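Local coordinates for protein glutamate racemase (Bacillus anthracis, PDB 2DWU) that belongs to the Asp/Glu/hydantoin racemase family and holds D-glutamic acid in a pocket between two alpha/beta domains, each built on a parallel sheet, at residues K109-G114 / D180-I185; A80-L85 / G98-G103. All coordinates share one frame; numbering follows the deposited sequence. Where two conformers were deposited one is given.

Contact 1 (K109-G114 / D180-I185); sequences KVTKKG and DIDTLI
Asp182 points its carboxylate into the turn that follows helix 100-110, and four donors hold it. OD1 takes the hydroxyl of Thr111 at 2.7 Å (OG1 to OD1) through its syn lone pair. The hydroxyl of Thr183, the next residue, donates to the same oxygen from above the carboxylate plane, 51° out of it. OD2 receives two consecutive backbone amides: Lys112 N and Lys113 N each lie 2.9 Å from Asp182 OD2, one from either face of the carboxylate plane. With both oxygens gripped twice, the group can hardly rotate, and the amides and nearby lysines would probably favour its charged form. Thr111 OG1, anti to its own backbone N (chi1 -173°), also accepts from Gly114 N at 2.8 Å, an ST motif that shapes the turn. Next to these bonds the methyls Val110 CG2 and Thr183 CG2 meet at 3.6 Å, while a water lies within hydrogen-bonding distance of both Val110 O and Asp182 O, though it has more acceptors in reach than protons to give.

The outer side is looser. Lys113, an exposed residue modelled in two conformers, lays its CG 3.3 Å from Asp182 OD2; its chain then bends at chi3 (74°) and runs on to Asp180. In the conformer described, NZ forms a salt bridge 2.9 Å from Asp180 OD1, on the syn lone-pair side, with a weak second bond to OD2. Both residues also touch a crystal neighbour.

The contact thus ties the loop between helix 100-110 and strand 115-120 to the entrance of strand 183-187. Thr183 packs on Ala107 of the helix and on Ile209 of strand 207-210, and the backbone of Asp182 bonds to Lys115 on one flank and Thr207 on the other.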
loop_
_atom_site.group_PDB
_atom_site.type_symbol
_atom_site.label_atom_id
_atom_site.label_comp_id
_atom_site.label_asym_id
_atom_site.label_seq_id
_atom_site.Cartn_x
_atom_site.Cartn_y
_atom_site.Cartn_z
ATOM N N LYS B 109 -6.469 6.153 -0.598
ATOM C CA LYS B 109 -7.067 4.963 -0.002
ATOM C C LYS B 109 -7.874 5.262 1.274
ATOM O O LYS B 109 -8.959 4.697 1.486
ATOM C CB LYS B 109 -5.956 3.938 0.302
ATOM C CG LYS B 109 -6.483 2.665 0.971
ATOM C CD LYS B 109 -5.333 1.754 1.387
ATOM C CE LYS B 109 -5.767 0.767 2.458
ATOM N NZ LYS B 109 -4.614 0.484 3.370
ATOM N N VAL B 110 -7.385 6.171 2.122
ATOM C CA VAL B 110 -8.065 6.428 3.380
ATOM C C VAL B 110 -9.087 7.556 3.403
ATOM O O VAL B 110 -9.929 7.580 4.308
ATOM C CB VAL B 110 -7.061 6.673 4.551
ATOM C CG1 VAL B 110 -6.095 5.532 4.639
ATOM C CG2 VAL B 110 -6.327 7.981 4.378
ATOM N N THR B 111 -9.041 8.459 2.432
ATOM C CA THR B 111 -9.993 9.573 2.458
ATOM C C THR B 111 -11.392 9.095 2.131
ATOM O O THR B 111 -11.588 8.189 1.316
ATOM C CB THR B 111 -9.590 10.721 1.472
ATOM O OG1 THR B 111 -10.449 11.866 1.652
ATOM C CG2 THR B 111 -9.677 10.257 0.031
ATOM N N LYS B 112 -12.356 9.692 2.820
ATOM C CA LYS B 112 -13.752 9.380 2.580
ATOM C C LYS B 112 -14.389 10.572 1.855
ATOM O O LYS B 112 -15.292 10.384 1.042
ATOM C CB LYS B 112 -14.488 9.126 3.899
ATOM C CG LYS B 112 -14.017 7.886 4.665
ATOM C CD LYS B 112 -14.932 7.622 5.864
ATOM C CE LYS B 112 -14.478 6.412 6.677
ATOM N NZ LYS B 112 -13.106 6.602 7.261
ATOM N N LYS B 113 -13.897 11.776 2.150
ATOM C CA LYS B 113 -14.416 13.029 1.568
ATOM C C LYS B 113 -13.678 13.555 0.341
ATOM O O LYS B 113 -14.167 14.463 -0.348
ATOM C CB LYS B 113 -14.398 14.141 2.630
ATOM C CG LYS B 113 -15.056 13.768 3.957
ATOM C CD LYS B 113 -15.074 14.920 4.942
ATOM C CE LYS B 113 -16.113 15.964 4.558
ATOM N NZ LYS B 113 -16.254 16.997 5.636
ATOM N N GLY B 114 -12.494 13.007 0.085
ATOM C CA GLY B 114 -11.679 13.469 -1.015
ATOM C C GLY B 114 -11.061 14.829 -0.734
ATOM O O GLY B 114 -10.844 15.583 -1.651
ATOM N N ASP B 180 -11.349 22.076 5.589
ATOM C CA ASP B 180 -12.095 20.851 5.681
ATOM C C ASP B 180 -11.257 19.733 5.041
ATOM O O ASP B 180 -11.131 19.658 3.811
ATOM C CB ASP B 180 -13.416 21.036 4.924
ATOM C CG ASP B 180 -14.307 19.813 4.958
ATOM O OD1 ASP B 180 -13.991 18.813 5.646
ATOM O OD2 ASP B 180 -15.368 19.862 4.283
ATOM N N ILE B 181 -10.616 18.928 5.885
ATOM C CA ILE B 181 -9.850 17.767 5.400
ATOM C C ILE B 181 -10.159 16.579 6.297
ATOM O O ILE B 181 -10.580 16.758 7.439
ATOM C CB ILE B 181 -8.305 17.996 5.462
ATOM C CG1 ILE B 181 -7.853 18.257 6.908
ATOM C CG2 ILE B 181 -7.903 19.118 4.548
ATOM C CD1 ILE B 181 -6.313 18.212 7.028
ATOM N N ASP B 182 -9.988 15.359 5.796
ATOM C CA ASP B 182 -10.177 14.201 6.653
ATOM C C ASP B 182 -8.926 13.318 6.622
ATOM O O ASP B 182 -8.900 12.256 7.227
ATOM C CB ASP B 182 -11.436 13.383 6.265
ATOM C CG ASP B 182 -11.325 12.684 4.909
ATOM O OD1 ASP B 182 -10.299 12.817 4.205
ATOM O OD2 ASP B 182 -12.311 11.986 4.558
ATOM N N THR B 183 -7.892 13.796 5.934
ATOM C CA THR B 183 -6.636 13.058 5.780
ATOM C C THR B 183 -5.478 14.066 5.762
ATOM O O THR B 183 -5.617 15.136 5.190
ATOM C CB THR B 183 -6.681 12.291 4.423
ATOM O OG1 THR B 183 -7.813 11.405 4.421
ATOM C CG2 THR B 183 -5.385 11.484 4.197
ATOM N N LEU B 184 -4.347 13.741 6.397
ATOM C CA LEU B 184 -3.192 14.637 6.407
ATOM C C LEU B 184 -1.944 13.814 6.115
ATOM O O LEU B 184 -1.662 12.845 6.822
ATOM C CB LEU B 184 -3.009 15.310 7.782
ATOM C CG LEU B 184 -1.688 16.102 7.847
ATOM C CD1 LEU B 184 -1.847 17.385 7.076
ATOM C CD2 LEU B 184 -1.290 16.373 9.302
ATOM N N ILE B 185 -1.216 14.195 5.076
ATOM C CA ILE B 185 0.026 13.513 4.741
ATOM C C ILE B 185 1.195 14.206 5.440
ATOM O O ILE B 185 1.371 15.432 5.314
ATOM C CB ILE B 185 0.276 13.542 3.226
ATOM C CG1 ILE B 185 -0.861 12.812 2.492
ATOM C CG2 ILE B 185 1.670 12.895 2.913
ATOM C CD1 ILE B 185 -0.824 13.005 0.961
HETATM O O HOH W 1 -9.699 9.487 6.291
#

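Contact 2 (A80-L85 / G98-G103)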
loop_
_atom_site.group_PDB
_atom_site.type_symbol
_atom_site.label_atom_id
_atom_site.label_comp_id
_atom_site.label_asym_id
_atom_site.label_seq_id
_atom_site.Cartn_x
_atom_site.Cartn_y
_atom_site.Cartn_z
ATOM N N ALA B 80 14.059 16.338 -1.257
ATOM C CA ALA B 80 14.907 15.809 -2.311
ATOM C C ALA B 80 14.039 15.151 -3.379
ATOM O O ALA B 80 14.288 15.316 -4.589
ATOM C CB ALA B 80 15.905 14.791 -1.702
ATOM N N ALA B 81 12.997 14.428 -2.959
ATOM C CA ALA B 81 12.133 13.784 -3.940
ATOM C C ALA B 81 11.408 14.816 -4.799
ATOM O O ALA B 81 11.295 14.657 -6.019
ATOM C CB ALA B 81 11.127 12.858 -3.271
ATOM N N ALA B 82 10.921 15.879 -4.159
ATOM C CA ALA B 82 10.210 16.915 -4.896
ATOM C C ALA B 82 11.109 17.539 -5.946
ATOM O O ALA B 82 10.673 17.833 -7.068
ATOM C CB ALA B 82 9.707 17.997 -3.916
ATOM N N ALA B 83 12.375 17.724 -5.610
ATOM C CA ALA B 83 13.273 18.358 -6.543
ATOM C C ALA B 83 13.908 17.477 -7.608
ATOM O O ALA B 83 14.168 17.932 -8.726
ATOM C CB ALA B 83 14.400 19.027 -5.751
ATOM N N THR B 84 14.093 16.195 -7.321
ATOM C CA THR B 84 14.812 15.370 -8.290
ATOM C C THR B 84 14.286 13.995 -8.666
ATOM O O THR B 84 14.897 13.313 -9.492
ATOM C CB THR B 84 16.272 15.188 -7.820
ATOM O OG1 THR B 84 16.981 14.344 -8.737
ATOM C CG2 THR B 84 16.301 14.541 -6.461
ATOM N N LEU B 85 13.168 13.570 -8.092
ATOM C CA LEU B 85 12.672 12.234 -8.419
ATOM C C LEU B 85 12.574 11.947 -9.921
ATOM O O LEU B 85 13.044 10.900 -10.376
ATOM C CB LEU B 85 11.319 11.956 -7.754
ATOM C CG LEU B 85 10.834 10.502 -7.954
ATOM C CD1 LEU B 85 11.756 9.492 -7.305
ATOM C CD2 LEU B 85 9.428 10.384 -7.357
ATOM N N GLY B 98 10.343 7.228 -4.482
ATOM C CA GLY B 98 10.368 8.458 -3.706
ATOM C C GLY B 98 9.328 8.342 -2.604
ATOM O O GLY B 98 8.465 7.445 -2.626
ATOM N N VAL B 99 9.371 9.274 -1.667
ATOM C CA VAL B 99 8.448 9.227 -0.528
ATOM C C VAL B 99 7.136 9.976 -0.738
ATOM O O VAL B 99 6.216 9.846 0.077
ATOM C CB VAL B 99 9.109 9.768 0.775
ATOM C CG1 VAL B 99 10.075 8.731 1.326
ATOM C CG2 VAL B 99 9.876 11.073 0.524
ATOM N N ILE B 100 7.043 10.727 -1.827
ATOM C CA ILE B 100 5.834 11.525 -2.095
ATOM C C ILE B 100 4.663 10.721 -2.669
ATOM O O ILE B 100 3.577 10.737 -2.085
ATOM C CB ILE B 100 6.186 12.720 -3.019
ATOM C CG1 ILE B 100 7.152 13.648 -2.271
ATOM C CG2 ILE B 100 4.899 13.472 -3.493
ATOM C CD1 ILE B 100 7.598 14.855 -3.064
ATOM N N HIS B 101 4.886 9.992 -3.761
ATOM C CA HIS B 101 3.811 9.231 -4.374
ATOM C C HIS B 101 3.192 8.170 -3.470
ATOM O O HIS B 101 1.969 7.984 -3.483
ATOM C CB HIS B 101 4.281 8.644 -5.711
ATOM C CG HIS B 101 4.517 9.691 -6.758
ATOM N ND1 HIS B 101 5.647 10.480 -6.779
ATOM C CD2 HIS B 101 3.743 10.113 -7.787
ATOM C CE1 HIS B 101 5.561 11.346 -7.779
ATOM N NE2 HIS B 101 4.414 11.143 -8.408
ATOM N N PRO B 102 4.001 7.460 -2.669
ATOM C CA PRO B 102 3.394 6.456 -1.790
ATOM C C PRO B 102 2.442 7.114 -0.795
ATOM O O PRO B 102 1.390 6.548 -0.479
ATOM C CB PRO B 102 4.605 5.812 -1.081
ATOM C CG PRO B 102 5.660 5.897 -2.123
ATOM C CD PRO B 102 5.468 7.335 -2.686
ATOM N N GLY B 103 2.796 8.312 -0.320
ATOM C CA GLY B 103 1.945 9.035 0.624
ATOM C C GLY B 103 0.637 9.484 -0.039
ATOM O O GLY B 103 -0.435 9.375 0.555
#
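Ile100 pushes its CD1 against helix 78-91, where it lies 3.6 Å from Ala82 N and also touches the methyls of Ala81 and Ala82; CD1 is anti to CA across the CB-CG1 bond (chi2 179°), which extends the chain toward that amide. Helix 78-91 is the helix of a beta-alpha-beta crossover from strand 70-75 to strand 96-98, the edge of the six-stranded parallel sheet, and the contact sets it against the chain as it leaves that second strand for helix 100-110. All contacts between the two segments are van der Waals, with no hydrogen bond across. Ala81 CB faces the bend at Gly98 and Val99, lying 4.3 Å from Val99 N. One helical turn on, Leu85 spreads its two methyls: CD1 reaches Gly98 N at 3.9 Å, while CD2 approaches the His101 ring obliquely. Gly98 suits this place, since a beta carbon there would clash with Leu85 CD2.

Further out, Ala81 rests on Val75 of strand 70-75, so the helix is seated on its sheet. Ile100 is backed by Met129 and Tyr130 of helix 129-137, and Val99 packs on Ser211 and Thr215 of helix 211-226. His101 touches Gln224 of the second subunit and hydrogen-bonds through NE2 to a glycerol probably left from crystallisation. At the same ring ND1 stands 3.8 Å from Leu85 CD2 and CE1 4.0 Å from that methyl.

In the fold
Helix 100-110 joins the two contacts: contact 2 packs its beginning against helix 78-91, and contact 1 ties the turn after its end to the residues leading into strand 183-187. Their centres are 20 Å apart, yet they meet directly where Ile185 CD1 packs 3.7 Å from Gly103 O. The helix follows strand 96-98, at the edge of the six-stranded sheet, and precedes strand 115-120 of the four-stranded one. Contact 2 is the one near the ligand, with the side chain of Val99 about 6 Å from D-glutamic acid at the nearest atoms. Contact 1 lies farther out, its centre 20 Å from the centre of the chain, but strand 183-187 runs on toward the pocket residues Cys188, Thr189 and His190.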